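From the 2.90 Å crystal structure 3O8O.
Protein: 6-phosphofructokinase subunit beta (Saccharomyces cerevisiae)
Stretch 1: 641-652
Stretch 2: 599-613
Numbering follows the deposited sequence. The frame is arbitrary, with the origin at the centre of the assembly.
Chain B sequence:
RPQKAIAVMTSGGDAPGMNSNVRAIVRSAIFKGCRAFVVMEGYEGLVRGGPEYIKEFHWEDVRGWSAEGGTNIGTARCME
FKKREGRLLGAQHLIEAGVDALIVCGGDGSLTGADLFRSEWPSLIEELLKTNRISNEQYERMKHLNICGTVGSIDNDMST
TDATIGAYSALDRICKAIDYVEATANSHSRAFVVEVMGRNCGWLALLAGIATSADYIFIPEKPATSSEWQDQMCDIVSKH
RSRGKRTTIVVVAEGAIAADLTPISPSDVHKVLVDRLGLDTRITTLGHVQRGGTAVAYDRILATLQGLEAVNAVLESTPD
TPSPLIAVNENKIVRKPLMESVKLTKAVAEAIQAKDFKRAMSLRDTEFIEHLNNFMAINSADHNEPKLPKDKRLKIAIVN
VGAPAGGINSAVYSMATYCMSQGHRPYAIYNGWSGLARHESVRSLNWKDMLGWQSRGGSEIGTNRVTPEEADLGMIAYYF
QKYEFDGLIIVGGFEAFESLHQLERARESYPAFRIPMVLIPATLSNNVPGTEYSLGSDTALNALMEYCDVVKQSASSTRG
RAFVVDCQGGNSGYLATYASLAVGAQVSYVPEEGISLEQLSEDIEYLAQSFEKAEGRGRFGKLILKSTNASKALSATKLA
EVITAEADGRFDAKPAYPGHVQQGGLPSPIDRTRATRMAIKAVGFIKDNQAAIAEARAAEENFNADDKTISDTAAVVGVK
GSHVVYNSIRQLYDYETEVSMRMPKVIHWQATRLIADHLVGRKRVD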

ATOM      1  N   GLU B 641       6.385  12.644   2.556  1.00 47.08           N
ATOM      2  CA  GLU B 641       6.895  12.711   1.207  1.00 45.62           C
ATOM      3  C   GLU B 641       6.316  13.875   0.436  1.00 44.51           C
ATOM      4  O   GLU B 641       7.046  14.608  -0.227  1.00 45.91           O
ATOM      5  CB  GLU B 641       6.582  11.436   0.470  1.00 49.85           C
ATOM      6  CG  GLU B 641       7.468  10.305   0.855  1.00 53.49           C
ATOM      7  CD  GLU B 641       7.059   9.058   0.157  1.00 57.31           C
ATOM      8  OE1 GLU B 641       6.590   9.163  -0.997  1.00 59.54           O
ATOM      9  OE2 GLU B 641       7.207   7.980   0.754  1.00 57.72           O
ATOM     10  N   VAL B 642       5.004  14.037   0.486  1.00 35.60           N
ATOM     11  CA  VAL B 642       4.390  15.150  -0.207  1.00 33.64           C
ATOM     12  C   VAL B 642       4.923  16.474   0.360  1.00 34.06           C
ATOM     13  O   VAL B 642       5.401  17.302  -0.396  1.00 33.52           O
ATOM     14  CB  VAL B 642       2.842  15.097  -0.083  1.00 26.33           C
ATOM     15  CG1 VAL B 642       2.213  16.482  -0.417  1.00 26.69           C
ATOM     16  CG2 VAL B 642       2.312  14.023  -0.990  1.00 24.87           C
ATOM     17  N   ILE B 643       4.853  16.653   1.677  1.00 43.56           N
ATOM     18  CA  ILE B 643       5.340  17.887   2.311  1.00 44.12           C
ATOM     19  C   ILE B 643       6.807  18.166   1.898  1.00 43.74           C
ATOM     20  O   ILE B 643       7.173  19.270   1.496  1.00 43.03           O
ATOM     21  CB  ILE B 643       5.247  17.796   3.923  1.00 27.98           C
ATOM     22  CG1 ILE B 643       3.786  17.885   4.390  1.00 27.98           C
ATOM     23  CG2 ILE B 643       6.097  18.923   4.602  1.00 27.98           C
ATOM     24  CD1 ILE B 643       3.601  17.522   5.816  1.00 59.59           C
ATOM     25  N   THR B 644       7.644  17.151   1.995  1.00 31.92           N
ATOM     26  CA  THR B 644       9.029  17.343   1.668  1.00 33.20           C
ATOM     27  C   THR B 644       9.215  17.831   0.243  1.00 33.83           C
ATOM     28  O   THR B 644      10.099  18.671  -0.039  1.00 32.68           O
ATOM     29  CB  THR B 644       9.827  16.052   1.929  1.00 34.79           C
ATOM     30  OG1 THR B 644       9.795  15.777   3.340  1.00 35.27           O
ATOM     31  CG2 THR B 644      11.275  16.201   1.483  1.00 32.66           C
ATOM     32  N   ALA B 645       8.367  17.323  -0.643  1.00 31.97           N
ATOM     33  CA  ALA B 645       8.431  17.697  -2.047  1.00 31.21           C
ATOM     34  C   ALA B 645       7.942  19.121  -2.162  1.00 31.86           C
ATOM     35  O   ALA B 645       8.644  20.001  -2.613  1.00 32.84           O
ATOM     36  CB  ALA B 645       7.569  16.784  -2.870  1.00  7.81           C
ATOM     37  N   GLU B 646       6.719  19.342  -1.744  1.00 31.10           N
ATOM     38  CA  GLU B 646       6.164  20.669  -1.778  1.00 33.36           C
ATOM     39  C   GLU B 646       7.134  21.619  -1.077  1.00 34.27           C
ATOM     40  O   GLU B 646       7.295  22.755  -1.494  1.00 34.59           O
ATOM     41  CB  GLU B 646       4.822  20.699  -1.068  1.00 73.92           C
ATOM     42  CG  GLU B 646       3.863  21.636  -1.716  1.00 77.49           C
ATOM     43  CD  GLU B 646       3.407  21.130  -3.076  1.00 79.72           C
ATOM     44  OE1 GLU B 646       2.714  21.903  -3.776  1.00 81.21           O
ATOM     45  OE2 GLU B 646       3.724  19.970  -3.445  1.00 80.58           O
ATOM     46  N   ALA B 647       7.792  21.165  -0.015  1.00 45.48           N
ATOM     47  CA  ALA B 647       8.734  22.027   0.705  1.00 46.77           C
ATOM     48  C   ALA B 647       9.761  22.580  -0.279  1.00 47.41           C
ATOM     49  O   ALA B 647      10.101  23.759  -0.263  1.00 45.51           O
ATOM     50  CB  ALA B 647       9.421  21.241   1.781  1.00 81.28           C
ATOM     51  N   ASP B 648      10.262  21.702  -1.128  1.00 49.70           N
ATOM     52  CA  ASP B 648      11.209  22.109  -2.147  1.00 52.94           C
ATOM     53  C   ASP B 648      12.538  22.577  -1.577  1.00 54.04           C
ATOM     54  O   ASP B 648      12.996  23.664  -1.880  1.00 56.33           O
ATOM     55  CB  ASP B 648      10.584  23.232  -2.978  1.00 81.01           C
ATOM     56  CG  ASP B 648      11.118  23.287  -4.386  1.00 81.01           C
ATOM     57  OD1 ASP B 648      10.655  24.145  -5.162  1.00 81.01           O
ATOM     58  OD2 ASP B 648      11.998  22.472  -4.718  1.00 81.01           O
ATOM     59  N   GLY B 649      13.160  21.753  -0.754  1.00 53.06           N
ATOM     60  CA  GLY B 649      14.432  22.123  -0.179  1.00 50.43           C
ATOM     61  C   GLY B 649      14.379  23.059   1.016  1.00 51.15           C
ATOM     62  O   GLY B 649      15.318  23.068   1.810  1.00 51.26           O
ATOM     63  N   ARG B 650      13.313  23.841   1.167  1.00 45.03           N
ATOM     64  CA  ARG B 650      13.221  24.771   2.289  1.00 45.90           C
ATOM     65  C   ARG B 650      13.273  24.072   3.657  1.00 46.97           C
ATOM     66  O   ARG B 650      13.891  24.573   4.614  1.00 46.31           O
ATOM     67  CB  ARG B 650      11.946  25.579   2.159  1.00 53.17           C
ATOM     68  CG  ARG B 650      11.721  26.056   0.736  1.00 54.91           C
ATOM     69  CD  ARG B 650      10.295  26.502   0.518  1.00 54.96           C
ATOM     70  NE  ARG B 650      10.036  27.784   1.159  1.00 55.90           N
ATOM     71  CZ  ARG B 650       8.864  28.403   1.107  1.00 56.76           C
ATOM     72  NH1 ARG B 650       7.857  27.825   0.444  1.00 57.82           N
ATOM     73  NH2 ARG B 650       8.706  29.592   1.689  1.00 55.61           N
ATOM     74  N   PHE B 651      12.634  22.911   3.743  1.00 50.96           N
ATOM     75  CA  PHE B 651      12.615  22.104   4.964  1.00 50.52           C
ATOM     76  C   PHE B 651      12.076  20.743   4.553  1.00 48.40           C
ATOM     77  O   PHE B 651      11.509  20.617   3.476  1.00 47.14           O
ATOM     78  CB  PHE B 651      11.686  22.725   6.004  1.00 46.99           C
ATOM     79  CG  PHE B 651      10.249  22.673   5.619  1.00 49.19           C
ATOM     80  CD1 PHE B 651       9.411  21.696   6.153  1.00 50.11           C
ATOM     81  CD2 PHE B 651       9.705  23.612   4.729  1.00 50.02           C
ATOM     82  CE1 PHE B 651       8.033  21.650   5.815  1.00 50.86           C
ATOM     83  CE2 PHE B 651       8.326  23.577   4.380  1.00 50.52           C
ATOM     84  CZ  PHE B 651       7.497  22.596   4.929  1.00 50.63           C
ATOM     85  N   ASP B 652      12.258  19.716   5.374  1.00 40.95           N
ATOM     86  CA  ASP B 652      11.714  18.422   4.994  1.00 39.25           C
ATOM     87  C   ASP B 652      10.850  17.841   6.109  1.00 39.96           C
ATOM     88  O   ASP B 652      10.660  18.470   7.170  1.00 39.24           O
ATOM     89  CB  ASP B 652      12.817  17.439   4.650  1.00 34.52           C
ATOM     90  CG  ASP B 652      13.650  17.086   5.848  1.00 35.03           C
ATOM     91  OD1 ASP B 652      14.450  16.115   5.801  1.00 34.55           O
ATOM     92  OD2 ASP B 652      13.498  17.799   6.855  1.00 36.80           O
TER
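Stretch 2 599-613: QLSEDIEYLAQSFEK

Stretch 2 is helical throughout, from Gln599 to Lys613, and the helix extends beyond the stretch at both ends. Its i to i+4 hydrogen bonds run without a break. Stretch 1 begins inside a helix that lasts to Ala647. Asp648 then leaves helical geometry with positive phi, and a type I' turn runs from Ala647 to Arg650. Gly649 lies inside this turn. A CB at its backbone angles would be jammed against the carbonyl O of Asp648, so the backbone itself calls for glycine.

The N-to-C directions of the two helices differ by 59°, nearer parallel than antiparallel, with a signed crossing angle of -59°. Their axes come within 10.0 Å of each other. Two close points set the register. Ile643 CA lies 6.4 Å from Ile604 CA, and Arg650 CA lies 6.5 Å from Ala608 CA. Leu600 and Ile604 pack on the helix of stretch 1; residues from Ile604 to Glu612 meet Arg650 and Phe651 after the helix. Together the stretches bury 622 Å².

At the helix crossing the contact is largely apolar. Leu600 CD1 is 3.8 Å from Val642 CG1, and Leu600 CD2 is 4.1 Å from Ile643 CG1. Ile604 points toward stretch 1. Its CD1 sits 3.7 Å from Ile643 CG1 and 3.6 Å from Glu646 CB, so the aliphatic base of this glutamate joins the packing. The carboxylate of Glu646 is hydrogen-bonded elsewhere in the structure.

Beyond the turn, Phe651 is buried and lies along stretch 2. Its CZ is 3.9 Å from both Ile604 CG2 and Leu607 CB. Its CE2 is 3.6 Å from Ala608 CB and 3.4 Å from Ala608 CA, so the ring lies close to the helix backbone here. Phe651 CB approaches Phe611 CD1 at 3.5 Å. The two rings are inclined by 30° with centroids 5.2 Å apart, but they are slid apart and barely overlap.

Arg650 supplies the polar part of the contact. Ala608 CB lies over one face of its guanidinium, 3.4 Å from Arg650 CZ. Two acidic side chains, about one helical turn before and after Ala608, meet the guanidinium at its edge. Glu612 OE2 forms a salt bridge with Arg650 NH2 (2.8 Å) and also accepts a hydrogen bond from Arg650 NE (3.2 Å). Glu605 OE2 forms a second salt bridge with Arg650 NH1 at 2.7 Å. Arg650 NH1 also reaches Glu605 OE1 at 3.3 Å, and both hydrogen bonds to Glu605 are weak.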

ATOM      1  N   GLN B 599      -5.887  22.747   2.443  1.00 58.78           N
ATOM      2  CA  GLN B 599      -5.398  22.912   3.798  1.00 57.91           C
ATOM      3  C   GLN B 599      -3.951  22.464   3.847  1.00 57.77           C
ATOM      4  O   GLN B 599      -3.113  23.102   4.484  1.00 58.06           O
ATOM      5  CB  GLN B 599      -6.211  22.043   4.758  1.00 48.66           C
ATOM      6  CG  GLN B 599      -5.850  22.210   6.208  1.00 48.65           C
ATOM      7  CD  GLN B 599      -5.936  23.665   6.664  1.00 49.07           C
ATOM      8  OE1 GLN B 599      -4.914  24.342   6.818  1.00 49.95           O
ATOM      9  NE2 GLN B 599      -7.160  24.150   6.876  1.00 47.68           N
ATOM     10  N   LEU B 600      -3.668  21.357   3.169  1.00 35.49           N
ATOM     11  CA  LEU B 600      -2.329  20.810   3.167  1.00 36.60           C
ATOM     12  C   LEU B 600      -1.336  21.791   2.581  1.00 39.21           C
ATOM     13  O   LEU B 600      -0.193  21.905   3.049  1.00 40.55           O
ATOM     14  CB  LEU B 600      -2.277  19.521   2.350  1.00 32.27           C
ATOM     15  CG  LEU B 600      -1.334  18.387   2.782  1.00 31.16           C
ATOM     16  CD1 LEU B 600      -0.842  17.773   1.496  1.00 30.10           C
ATOM     17  CD2 LEU B 600      -0.166  18.835   3.673  1.00 30.72           C
ATOM     18  N   SER B 601      -1.762  22.505   1.547  1.00 47.95           N
ATOM     19  CA  SER B 601      -0.849  23.445   0.908  1.00 48.91           C
ATOM     20  C   SER B 601      -0.500  24.631   1.784  1.00 49.43           C
ATOM     21  O   SER B 601       0.663  25.039   1.871  1.00 50.12           O
ATOM     22  CB  SER B 601      -1.417  23.924  -0.407  1.00 57.17           C
ATOM     23  OG  SER B 601      -0.380  23.909  -1.358  1.00 59.32           O
ATOM     24  N   GLU B 602      -1.511  25.185   2.436  1.00 49.84           N
ATOM     25  CA  GLU B 602      -1.288  26.306   3.333  1.00 50.93           C
ATOM     26  C   GLU B 602      -0.409  25.896   4.519  1.00 50.77           C
ATOM     27  O   GLU B 602       0.521  26.629   4.904  1.00 48.92           O
ATOM     28  CB  GLU B 602      -2.624  26.853   3.840  1.00 79.52           C
ATOM     29  CG  GLU B 602      -3.356  27.699   2.818  1.00 81.28           C
ATOM     30  CD  GLU B 602      -4.688  28.191   3.329  1.00 81.28           C
ATOM     31  OE1 GLU B 602      -4.719  28.680   4.481  1.00 81.28           O
ATOM     32  OE2 GLU B 602      -5.694  28.090   2.585  1.00 81.28           O
ATOM     33  N   ASP B 603      -0.716  24.732   5.101  1.00 53.36           N
ATOM     34  CA  ASP B 603       0.038  24.243   6.238  1.00 53.45           C
ATOM     35  C   ASP B 603       1.474  24.141   5.833  1.00 53.70           C
ATOM     36  O   ASP B 603       2.365  24.473   6.611  1.00 54.24           O
ATOM     37  CB  ASP B 603      -0.456  22.875   6.681  1.00 50.15           C
ATOM     38  CG  ASP B 603      -1.661  22.958   7.579  1.00 50.54           C
ATOM     39  OD1 ASP B 603      -1.671  23.841   8.466  1.00 50.47           O
ATOM     40  OD2 ASP B 603      -2.583  22.134   7.414  1.00 48.65           O
ATOM     41  N   ILE B 604       1.705  23.688   4.605  1.00 43.62           N
ATOM     42  CA  ILE B 604       3.068  23.564   4.117  1.00 43.78           C
ATOM     43  C   ILE B 604       3.725  24.927   3.933  1.00 46.39           C
ATOM     44  O   ILE B 604       4.919  25.074   4.198  1.00 46.10           O
ATOM     45  CB  ILE B 604       3.139  22.822   2.807  1.00 31.44           C
ATOM     46  CG1 ILE B 604       2.487  21.439   2.951  1.00 31.44           C
ATOM     47  CG2 ILE B 604       4.576  22.707   2.393  1.00 31.44           C
ATOM     48  CD1 ILE B 604       2.844  20.427   1.875  1.00 59.33           C
ATOM     49  N   GLU B 605       2.971  25.930   3.481  1.00 49.63           N
ATOM     50  CA  GLU B 605       3.575  27.251   3.335  1.00 51.32           C
ATOM     51  C   GLU B 605       3.868  27.852   4.689  1.00 51.48           C
ATOM     52  O   GLU B 605       4.969  28.352   4.931  1.00 51.23           O
ATOM     53  CB  GLU B 605       2.685  28.191   2.533  1.00 79.81           C
ATOM     54  CG  GLU B 605       3.072  28.217   1.064  1.00 81.28           C
ATOM     55  CD  GLU B 605       4.581  28.400   0.867  1.00 81.28           C
ATOM     56  OE1 GLU B 605       5.108  29.435   1.357  1.00 80.38           O
ATOM     57  OE2 GLU B 605       5.222  27.510   0.233  1.00 80.55           O
ATOM     58  N   TYR B 606       2.872  27.799   5.566  1.00 38.82           N
ATOM     59  CA  TYR B 606       3.002  28.311   6.926  1.00 39.49           C
ATOM     60  C   TYR B 606       4.221  27.653   7.573  1.00 37.87           C
ATOM     61  O   TYR B 606       5.078  28.310   8.146  1.00 36.49           O
ATOM     62  CB  TYR B 606       1.721  27.971   7.694  1.00 81.28           C
ATOM     63  CG  TYR B 606       1.815  28.040   9.203  1.00 81.28           C
ATOM     64  CD1 TYR B 606       2.277  29.187   9.845  1.00 81.28           C
ATOM     65  CD2 TYR B 606       1.378  26.971   9.989  1.00 81.28           C
ATOM     66  CE1 TYR B 606       2.297  29.273  11.234  1.00 81.28           C
ATOM     67  CE2 TYR B 606       1.390  27.044  11.366  1.00 81.28           C
ATOM     68  CZ  TYR B 606       1.848  28.195  11.989  1.00 81.28           C
ATOM     69  OH  TYR B 606       1.841  28.265  13.371  1.00 81.28           O
ATOM     70  N   LEU B 607       4.295  26.340   7.466  1.00 40.90           N
ATOM     71  CA  LEU B 607       5.417  25.626   8.029  1.00 41.00           C
ATOM     72  C   LEU B 607       6.685  26.193   7.400  1.00 41.48           C
ATOM     73  O   LEU B 607       7.648  26.535   8.084  1.00 41.00           O
ATOM     74  CB  LEU B 607       5.279  24.139   7.698  1.00 48.91           C
ATOM     75  CG  LEU B 607       5.398  23.048   8.755  1.00 47.40           C
ATOM     76  CD1 LEU B 607       5.279  23.582  10.163  1.00 47.56           C
ATOM     77  CD2 LEU B 607       4.309  22.051   8.461  1.00 47.57           C
ATOM     78  N   ALA B 608       6.660  26.296   6.079  1.00 67.54           N
ATOM     79  CA  ALA B 608       7.780  26.814   5.309  1.00 67.75           C
ATOM     80  C   ALA B 608       8.318  28.106   5.889  1.00 67.54           C
ATOM     81  O   ALA B 608       9.502  28.207   6.178  1.00 67.82           O
ATOM     82  CB  ALA B 608       7.353  27.037   3.889  1.00 78.58           C
ATOM     83  N   GLN B 609       7.447  29.095   6.049  1.00 66.54           N
ATOM     84  CA  GLN B 609       7.871  30.363   6.602  1.00 66.54           C
ATOM     85  C   GLN B 609       8.388  30.183   8.012  1.00 66.21           C
ATOM     86  O   GLN B 609       9.401  30.784   8.376  1.00 68.18           O
ATOM     87  CB  GLN B 609       6.722  31.356   6.585  1.00 77.75           C
ATOM     88  CG  GLN B 609       6.539  32.020   5.234  1.00 79.97           C
ATOM     89  CD  GLN B 609       5.144  32.602   5.055  1.00 80.98           C
ATOM     90  OE1 GLN B 609       4.669  33.371   5.899  1.00 81.18           O
ATOM     91  NE2 GLN B 609       4.475  32.239   3.948  1.00 80.73           N
ATOM     92  N   SER B 610       7.721  29.339   8.802  1.00 48.85           N
ATOM     93  CA  SER B 610       8.141  29.118  10.185  1.00 46.63           C
ATOM     94  C   SER B 610       9.635  28.884  10.226  1.00 44.64           C
ATOM     95  O   SER B 610      10.381  29.593  10.901  1.00 44.38           O
ATOM     96  CB  SER B 610       7.404  27.926  10.786  1.00 79.32           C
ATOM     97  OG  SER B 610       6.004  28.167  10.829  1.00 81.28           O
ATOM     98  N   PHE B 611      10.095  27.915   9.462  1.00 46.19           N
ATOM     99  CA  PHE B 611      11.515  27.625   9.467  1.00 44.95           C
ATOM    100  C   PHE B 611      12.378  28.757   8.952  1.00 45.94           C
ATOM    101  O   PHE B 611      13.514  28.905   9.375  1.00 45.24           O
ATOM    102  CB  PHE B 611      11.800  26.378   8.654  1.00 44.52           C
ATOM    103  CG  PHE B 611      11.288  25.136   9.275  1.00 42.78           C
ATOM    104  CD1 PHE B 611      10.237  24.418   8.694  1.00 43.31           C
ATOM    105  CD2 PHE B 611      11.837  24.682  10.457  1.00 42.16           C
ATOM    106  CE1 PHE B 611       9.745  23.247   9.302  1.00 43.06           C
ATOM    107  CE2 PHE B 611      11.357  23.531  11.066  1.00 42.22           C
ATOM    108  CZ  PHE B 611      10.311  22.808  10.492  1.00 42.27           C
ATOM    109  N   GLU B 612      11.864  29.549   8.023  1.00 80.77           N
ATOM    110  CA  GLU B 612      12.654  30.642   7.481  1.00 80.96           C
ATOM    111  C   GLU B 612      12.842  31.637   8.596  1.00 80.96           C
ATOM    112  O   GLU B 612      13.965  31.988   8.948  1.00 80.96           O
ATOM    113  CB  GLU B 612      11.945  31.263   6.275  1.00 80.18           C
ATOM    114  CG  GLU B 612      11.611  30.192   5.235  1.00 81.28           C
ATOM    115  CD  GLU B 612      10.960  30.728   3.989  1.00 81.28           C
ATOM    116  OE1 GLU B 612      10.196  31.717   4.093  1.00 81.28           O
ATOM    117  OE2 GLU B 612      11.199  30.137   2.913  1.00 81.28           O
ATOM    118  N   LYS B 613      11.737  32.054   9.186  1.00 59.35           N
ATOM    119  CA  LYS B 613      11.792  33.005  10.285  1.00 60.42           C
ATOM    120  C   LYS B 613      12.682  32.455  11.411  1.00 61.37           C
ATOM    121  O   LYS B 613      13.438  33.200  12.057  1.00 61.47           O
ATOM    122  CB  LYS B 613      10.375  33.254  10.788  1.00 61.50           C
ATOM    123  CG  LYS B 613      10.262  34.289  11.863  1.00 61.23           C
ATOM    124  CD  LYS B 613       8.833  34.856  11.927  1.00 62.20           C
ATOM    125  CE  LYS B 613       7.759  33.751  11.967  1.00 61.49           C
ATOM    126  NZ  LYS B 613       6.376  34.296  12.113  1.00 59.04           N
TER